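Side-chain contacts in devB protein (Vibrio cholerae O1 biovar eltor str. N16961, PDB 1Y89), which is probably a 6-phosphogluconolactonase of the pentose phosphate pathway, hydrolysing 6-phosphogluconolactone to 6-phosphogluconate: residues L22-S25 / Q26-Q29; E105-P108 / Q109-A112. All coordinates share one frame; numbering follows the deposited sequence.

Interaction 1. Residues L22-S25 / Q26-Q29; sequences LAYS and QQGQ. With PE5 (3,6,9,12,15,18,21,24-octaoxahexacosan-1-ol), chain F.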
ATOM      1  N   LEU A  22       4.645  10.518 -11.502  1.00 22.00           N
ATOM      2  CA  LEU A  22       5.996  10.523 -12.075  1.00 22.14           C
ATOM      3  C   LEU A  22       6.414   9.126 -12.583  1.00 21.50           C
ATOM      4  O   LEU A  22       6.844   8.967 -13.748  1.00 20.46           O
ATOM      5  CB  LEU A  22       7.008  11.033 -11.026  1.00 21.66           C
ATOM      6  CG  LEU A  22       8.487  11.132 -11.450  1.00 21.81           C
ATOM      7  CD1 LEU A  22       8.630  11.940 -12.725  1.00 21.66           C
ATOM      8  CD2 LEU A  22       9.352  11.750 -10.344  1.00 23.92           C
ATOM      9  N   ALA A  23       6.312   8.116 -11.716  1.00 20.62           N
ATOM     10  CA  ALA A  23       6.747   6.762 -12.092  1.00 20.55           C
ATOM     11  C   ALA A  23       5.936   6.214 -13.275  1.00 20.44           C
ATOM     12  O   ALA A  23       6.492   5.625 -14.210  1.00 20.01           O
ATOM     13  CB  ALA A  23       6.619   5.794 -10.874  1.00 20.60           C
ATOM     14  N   TYR A  24       4.622   6.423 -13.241  1.00 19.02           N
ATOM     15  CA  TYR A  24       3.785   6.037 -14.381  1.00 20.29           C
ATOM     16  C   TYR A  24       4.303   6.667 -15.675  1.00 20.51           C
ATOM     17  O   TYR A  24       4.378   5.985 -16.695  1.00 19.73           O
ATOM     18  CB  TYR A  24       2.334   6.483 -14.175  1.00 19.69           C
ATOM     19  CG  TYR A  24       1.484   5.532 -13.350  1.00 22.02           C
ATOM     20  CD1 TYR A  24       1.281   4.194 -13.767  1.00 23.12           C
ATOM     21  CD2 TYR A  24       0.816   5.983 -12.189  1.00 19.68           C
ATOM     22  CE1 TYR A  24       0.452   3.323 -13.022  1.00 24.18           C
ATOM     23  CE2 TYR A  24      -0.005   5.113 -11.440  1.00 20.90           C
ATOM     24  CZ  TYR A  24      -0.176   3.793 -11.860  1.00 24.07           C
ATOM     25  OH  TYR A  24      -0.995   2.941 -11.135  1.00 21.85           O
ATOM     26  N   SER A  25       4.675   7.955 -15.623  1.00 20.16           N
ATOM     27  CA  SER A  25       5.100   8.684 -16.844  1.00 20.70           C
ATOM     28  C   SER A  25       6.422   8.188 -17.443  1.00 20.85           C
ATOM     29  O   SER A  25       6.742   8.484 -18.583  1.00 21.34           O
ATOM     30  CB  SER A  25       5.218  10.189 -16.565  1.00 19.33           C
ATOM     31  OG  SER A  25       6.429  10.518 -15.882  1.00 20.89           O
ATOM     32  N   GLN A  26       7.188   7.445 -16.662  1.00 21.70           N
ATOM     33  CA  GLN A  26       8.539   7.028 -17.052  1.00 22.91           C
ATOM     34  C   GLN A  26       8.560   5.636 -17.724  1.00 23.32           C
ATOM     35  O   GLN A  26       9.615   5.078 -17.968  1.00 22.83           O
ATOM     36  CB  GLN A  26       9.462   7.071 -15.816  1.00 23.05           C
ATOM     37  CG  GLN A  26       9.741   8.481 -15.304  1.00 23.60           C
ATOM     38  CD  GLN A  26      10.407   8.492 -13.937  1.00 25.01           C
ATOM     39  OE1 GLN A  26      10.192   7.585 -13.110  1.00 28.09           O
ATOM     40  NE2 GLN A  26      11.191   9.534 -13.674  1.00 25.70           N
ATOM     41  N   GLN A  27       7.396   5.101 -18.070  1.00 24.54           N
ATOM     42  CA  GLN A  27       7.327   3.771 -18.733  1.00 26.78           C
ATOM     43  C   GLN A  27       7.309   3.817 -20.262  1.00 26.00           C
ATOM     44  O   GLN A  27       7.144   2.784 -20.925  1.00 26.44           O
ATOM     45  CB  GLN A  27       6.107   3.007 -18.251  1.00 26.75           C
ATOM     46  CG  GLN A  27       5.935   2.905 -16.749  1.00 28.48           C
ATOM     47  CD  GLN A  27       4.606   2.156 -16.423  1.00 32.50           C
ATOM     48  OE1 GLN A  27       3.521   2.768 -16.312  1.00 37.62           O
ATOM     49  NE2 GLN A  27       4.678   0.815 -16.370  1.00 39.12           N
ATOM     50  N   GLY A  28       7.489   5.003 -20.845  1.00 25.04           N
ATOM     51  CA  GLY A  28       7.647   5.107 -22.318  1.00 24.47           C
ATOM     52  C   GLY A  28       6.430   4.627 -23.104  1.00 23.88           C
ATOM     53  O   GLY A  28       6.531   4.228 -24.255  1.00 23.84           O
ATOM     54  N   GLN A  29       5.270   4.696 -22.481  1.00 23.85           N
ATOM     55  CA  GLN A  29       4.030   4.195 -23.094  1.00 23.99           C
ATOM     56  C   GLN A  29       2.814   4.867 -22.463  1.00 22.19           C
ATOM     57  O   GLN A  29       2.932   5.432 -21.377  1.00 22.91           O
ATOM     58  CB  GLN A  29       3.943   2.704 -22.892  1.00 23.27           C
ATOM     59  CG  GLN A  29       3.892   2.374 -21.423  1.00 25.79           C
ATOM     60  CD  GLN A  29       4.006   0.889 -21.220  1.00 29.20           C
ATOM     61  OE1 GLN A  29       3.011   0.156 -21.370  1.00 24.78           O
ATOM     62  NE2 GLN A  29       5.227   0.424 -20.934  1.00 24.25           N
TER
HETATM   63  O1  PE5 F 242       6.647   1.473 -12.451  1.00 48.78           O
HETATM   64  C1  PE5 F 242       5.223   1.636 -12.513  1.00 48.42           C
HETATM   65  C2  PE5 F 242       4.818   2.985 -11.933  1.00 46.15           C
HETATM   66  O2  PE5 F 242       3.630   2.860 -11.153  1.00 47.09           O
HETATM   67  C3  PE5 F 242       3.654   3.546  -9.911  1.00 43.55           C
HETATM   68  C4  PE5 F 242       2.438   3.099  -9.138  1.00 44.27           C
HETATM   69  O3  PE5 F 242       2.772   2.022  -8.271  1.00 46.18           O
HETATM   70  O   HOH W   1       4.710   5.772 -19.403  1.00 23.18           O
HETATM   71  O   HOH W   2       9.253   7.364 -20.513  1.00 36.50           O
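Gln26 folds its side chain back along the last turn of the helix, and its amide NE2 comes to 3.6 Å from CD1 of Leu22. The fold-back follows from the first torsion, which sets CG beside the backbone N (chi1 -68°); from there the chain runs extended, with CG 3.3 Å from the carbonyl O of Leu22. The long aliphatic part of a glutamine suits this place, since its methylenes can lie on the helix at this exposed position.

The same carbonyl also anchors the tight part of the contact. Ser25 OG donates to Leu22 O over 2.7 Å, reaching back to its own helix, and OG is held a second time by Gln58 N. Leu22 and Ser25 also pack on Ile57. Tyr24 is buried as well: its ring meets that of Trp134, and its OH bonds to Arg186. Bound polyether lies over one ring face, with PE5 O2 3.7 Å above the plane.

This is the C-terminal turn of helix 10-25, giving way to the loop that leads to strand 31-35, part of the alpha/beta fold of the glucosamine-6-phosphate isomerase/6-phosphogluconolactonase family. Gln26 N bonds to Ala23 O at 3.1 Å, and the bond from Gln27 N to Tyr24 O is weak.

Beyond this point the chain is loosely held, much of it through solvent. One water donates to both Tyr24 O and Gln29 O, each at 2.7 Å. Gly28 takes a positive phi of 62°, which glycine accepts easily. Past it, the exposed Gln29 turns its NE2 back to Gln27 O, 3.0 Å away and in the plane of its own amide.

Interaction 2. Residues E105-P108 / Q109-A112; sequences ENEP and QAEA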
ATOM      1  N   GLU A 105     -20.157  21.762 -21.920  1.00 22.63           N
ATOM      2  CA  GLU A 105     -20.980  22.795 -22.542  1.00 23.10           C
ATOM      3  C   GLU A 105     -21.973  22.210 -23.542  1.00 23.48           C
ATOM      4  O   GLU A 105     -22.811  22.928 -24.062  1.00 23.16           O
ATOM      5  CB  GLU A 105     -20.110  23.872 -23.228  1.00 23.68           C
ATOM      6  CG  GLU A 105     -19.291  23.403 -24.468  1.00 22.97           C
ATOM      7  CD  GLU A 105     -17.956  22.726 -24.121  1.00 26.56           C
ATOM      8  OE1 GLU A 105     -17.825  22.073 -23.039  1.00 24.99           O
ATOM      9  OE2 GLU A 105     -17.033  22.823 -24.955  1.00 25.75           O
ATOM     10  N   ASN A 106     -21.871  20.915 -23.824  1.00 23.08           N
ATOM     11  CA  ASN A 106     -22.637  20.322 -24.909  1.00 23.69           C
ATOM     12  C   ASN A 106     -23.861  19.605 -24.384  1.00 23.51           C
ATOM     13  O   ASN A 106     -24.002  19.419 -23.171  1.00 22.84           O
ATOM     14  CB  ASN A 106     -21.756  19.356 -25.707  1.00 24.19           C
ATOM     15  CG  ASN A 106     -20.811  20.068 -26.655  1.00 25.77           C
ATOM     16  OD1 ASN A 106     -20.790  21.296 -26.721  1.00 26.45           O
ATOM     17  ND2 ASN A 106     -20.047  19.293 -27.422  1.00 26.15           N
ATOM     18  N   GLU A 107     -24.757  19.217 -25.287  1.00 22.90           N
ATOM     19  CA  GLU A 107     -25.945  18.443 -24.892  1.00 23.04           C
ATOM     20  C   GLU A 107     -25.477  17.168 -24.163  1.00 22.75           C
ATOM     21  O   GLU A 107     -24.686  16.376 -24.722  1.00 21.73           O
ATOM     22  CB  GLU A 107     -26.818  18.133 -26.118  1.00 23.37           C
ATOM     23  CG  GLU A 107     -28.201  17.598 -25.786  1.00 25.55           C
ATOM     24  CD  GLU A 107     -28.172  16.113 -25.416  1.00 26.69           C
ATOM     25  OE1 GLU A 107     -27.625  15.315 -26.216  1.00 26.06           O
ATOM     26  OE2 GLU A 107     -28.672  15.750 -24.318  1.00 28.13           O
ATOM     27  N   PRO A 108     -25.929  16.977 -22.911  1.00 22.91           N
ATOM     28  CA  PRO A 108     -25.312  15.919 -22.065  1.00 22.83           C
ATOM     29  C   PRO A 108     -25.431  14.496 -22.558  1.00 22.23           C
ATOM     30  O   PRO A 108     -24.475  13.751 -22.407  1.00 21.20           O
ATOM     31  CB  PRO A 108     -26.054  16.053 -20.724  1.00 23.07           C
ATOM     32  CG  PRO A 108     -26.519  17.478 -20.737  1.00 24.56           C
ATOM     33  CD  PRO A 108     -26.961  17.714 -22.158  1.00 22.94           C
ATOM     34  N   GLN A 109     -26.586  14.096 -23.108  1.00 21.44           N
ATOM     35  CA  GLN A 109     -26.735  12.700 -23.537  1.00 21.71           C
ATOM     36  C   GLN A 109     -25.805  12.340 -24.705  1.00 21.52           C
ATOM     37  O   GLN A 109     -25.137  11.301 -24.670  1.00 19.55           O
ATOM     38  CB  GLN A 109     -28.190  12.376 -23.884  1.00 22.54           C
ATOM     39  CG  GLN A 109     -28.418  10.887 -24.210  1.00 26.77           C
ATOM     40  CD  GLN A 109     -27.920   9.947 -23.099  1.00 31.23           C
ATOM     41  OE1 GLN A 109     -28.199  10.168 -21.895  1.00 28.69           O
ATOM     42  NE2 GLN A 109     -27.200   8.871 -23.510  1.00 30.05           N
ATOM     43  N   ALA A 110     -25.784  13.183 -25.748  1.00 21.24           N
ATOM     44  CA  ALA A 110     -24.888  12.932 -26.876  1.00 21.00           C
ATOM     45  C   ALA A 110     -23.433  13.063 -26.419  1.00 21.24           C
ATOM     46  O   ALA A 110     -22.537  12.377 -26.936  1.00 21.48           O
ATOM     47  CB  ALA A 110     -25.188  13.862 -28.044  1.00 21.65           C
ATOM     48  N   GLU A 111     -23.192  13.913 -25.421  1.00 21.10           N
ATOM     49  CA  GLU A 111     -21.852  13.994 -24.852  1.00 20.64           C
ATOM     50  C   GLU A 111     -21.452  12.731 -24.078  1.00 20.65           C
ATOM     51  O   GLU A 111     -20.335  12.235 -24.258  1.00 21.64           O
ATOM     52  CB  GLU A 111     -21.645  15.291 -24.041  1.00 20.55           C
ATOM     53  CG  GLU A 111     -20.303  15.340 -23.290  1.00 20.04           C
ATOM     54  CD  GLU A 111     -19.061  15.135 -24.170  1.00 21.63           C
ATOM     55  OE1 GLU A 111     -19.123  15.262 -25.406  1.00 20.47           O
ATOM     56  OE2 GLU A 111     -17.989  14.855 -23.613  1.00 22.72           O
ATOM     57  N   ALA A 112     -22.331  12.192 -23.231  1.00 20.50           N
ATOM     58  CA  ALA A 112     -22.048  10.893 -22.596  1.00 20.21           C
ATOM     59  C   ALA A 112     -21.679   9.820 -23.644  1.00 20.37           C
ATOM     60  O   ALA A 112     -20.736   9.034 -23.419  1.00 20.55           O
ATOM     61  CB  ALA A 112     -23.235  10.410 -21.750  1.00 20.44           C
TER
HETATM   62  O   HOH W   3     -20.573  16.354 -27.277  1.00 26.11           O
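Glu107 reaches over the start of helix 108-122 and offers both carboxylate oxygens to backbone N-H groups of the first turn. From CB the chain leaves with CG anti to the backbone N (chi1 -168°), then bends at chi2 (-79°), which swings the carboxylate back over the helix end. CD settles 3.5 Å from Gln109 N, with both donors on its helix side. OE1 takes the N-H of Ala110 at 2.9 Å in a nearly straight bond of 165°, the donor coming to its syn side, though tilted from the carboxylate plane; OE1 also touches Ala110 CB. OE2 accepts from Gln109 N, likewise at 2.9 Å, but this donor stands well above the carboxylate plane; Gln109 CB lies close by. The two bonds together should fix the rotation of the carboxylate, and its negative charge probably sits favourably at the positive end of the helix dipole.

The backbone of Glu107 takes part too, its O accepting from Glu111 N at 3.0 Å. Pro108 suits the first helical position: it has no N-H needing a partner there, and its ring packs against Val163 and Leu172 of the sheet. Its O receives Ala112 N at 2.8 Å.

On the other flank a water joins Asn106 ND2 to Glu111 OE1, donating to the latter over 2.6 Å. Glu111 is buried, and its carboxylate is satisfied further by a salt bridge to Arg114 and a bond from Leu103 N. Small Ala112 lets the helix lie close on strands 161-165 and 172-176. The whole is a helix N-cap, with glutamate as the capping residue and proline at N1.

Overall arrangement
Both interactions are local ones at the ends of helices, but at opposite ends: residues 22-29 finish helix 10-25, whereas residues 105-112 begin helix 108-122. They share no element, and their centres stand 32 Å apart, each near the periphery of the chain. Each mixes buried with exposed residues. In interaction 1 the buried side is aromatic and hydroxyl-bearing, and the helix gives way to a loop with Gly28 at positive phi, where waters meet backbone atoms. Interaction 2 is richer in charge: a carboxylate answers the N-H groups that a helix start leaves without carbonyl partners, while the inner face of the helix start rests on strands 161-165 and 172-176 at one edge of the main sheet.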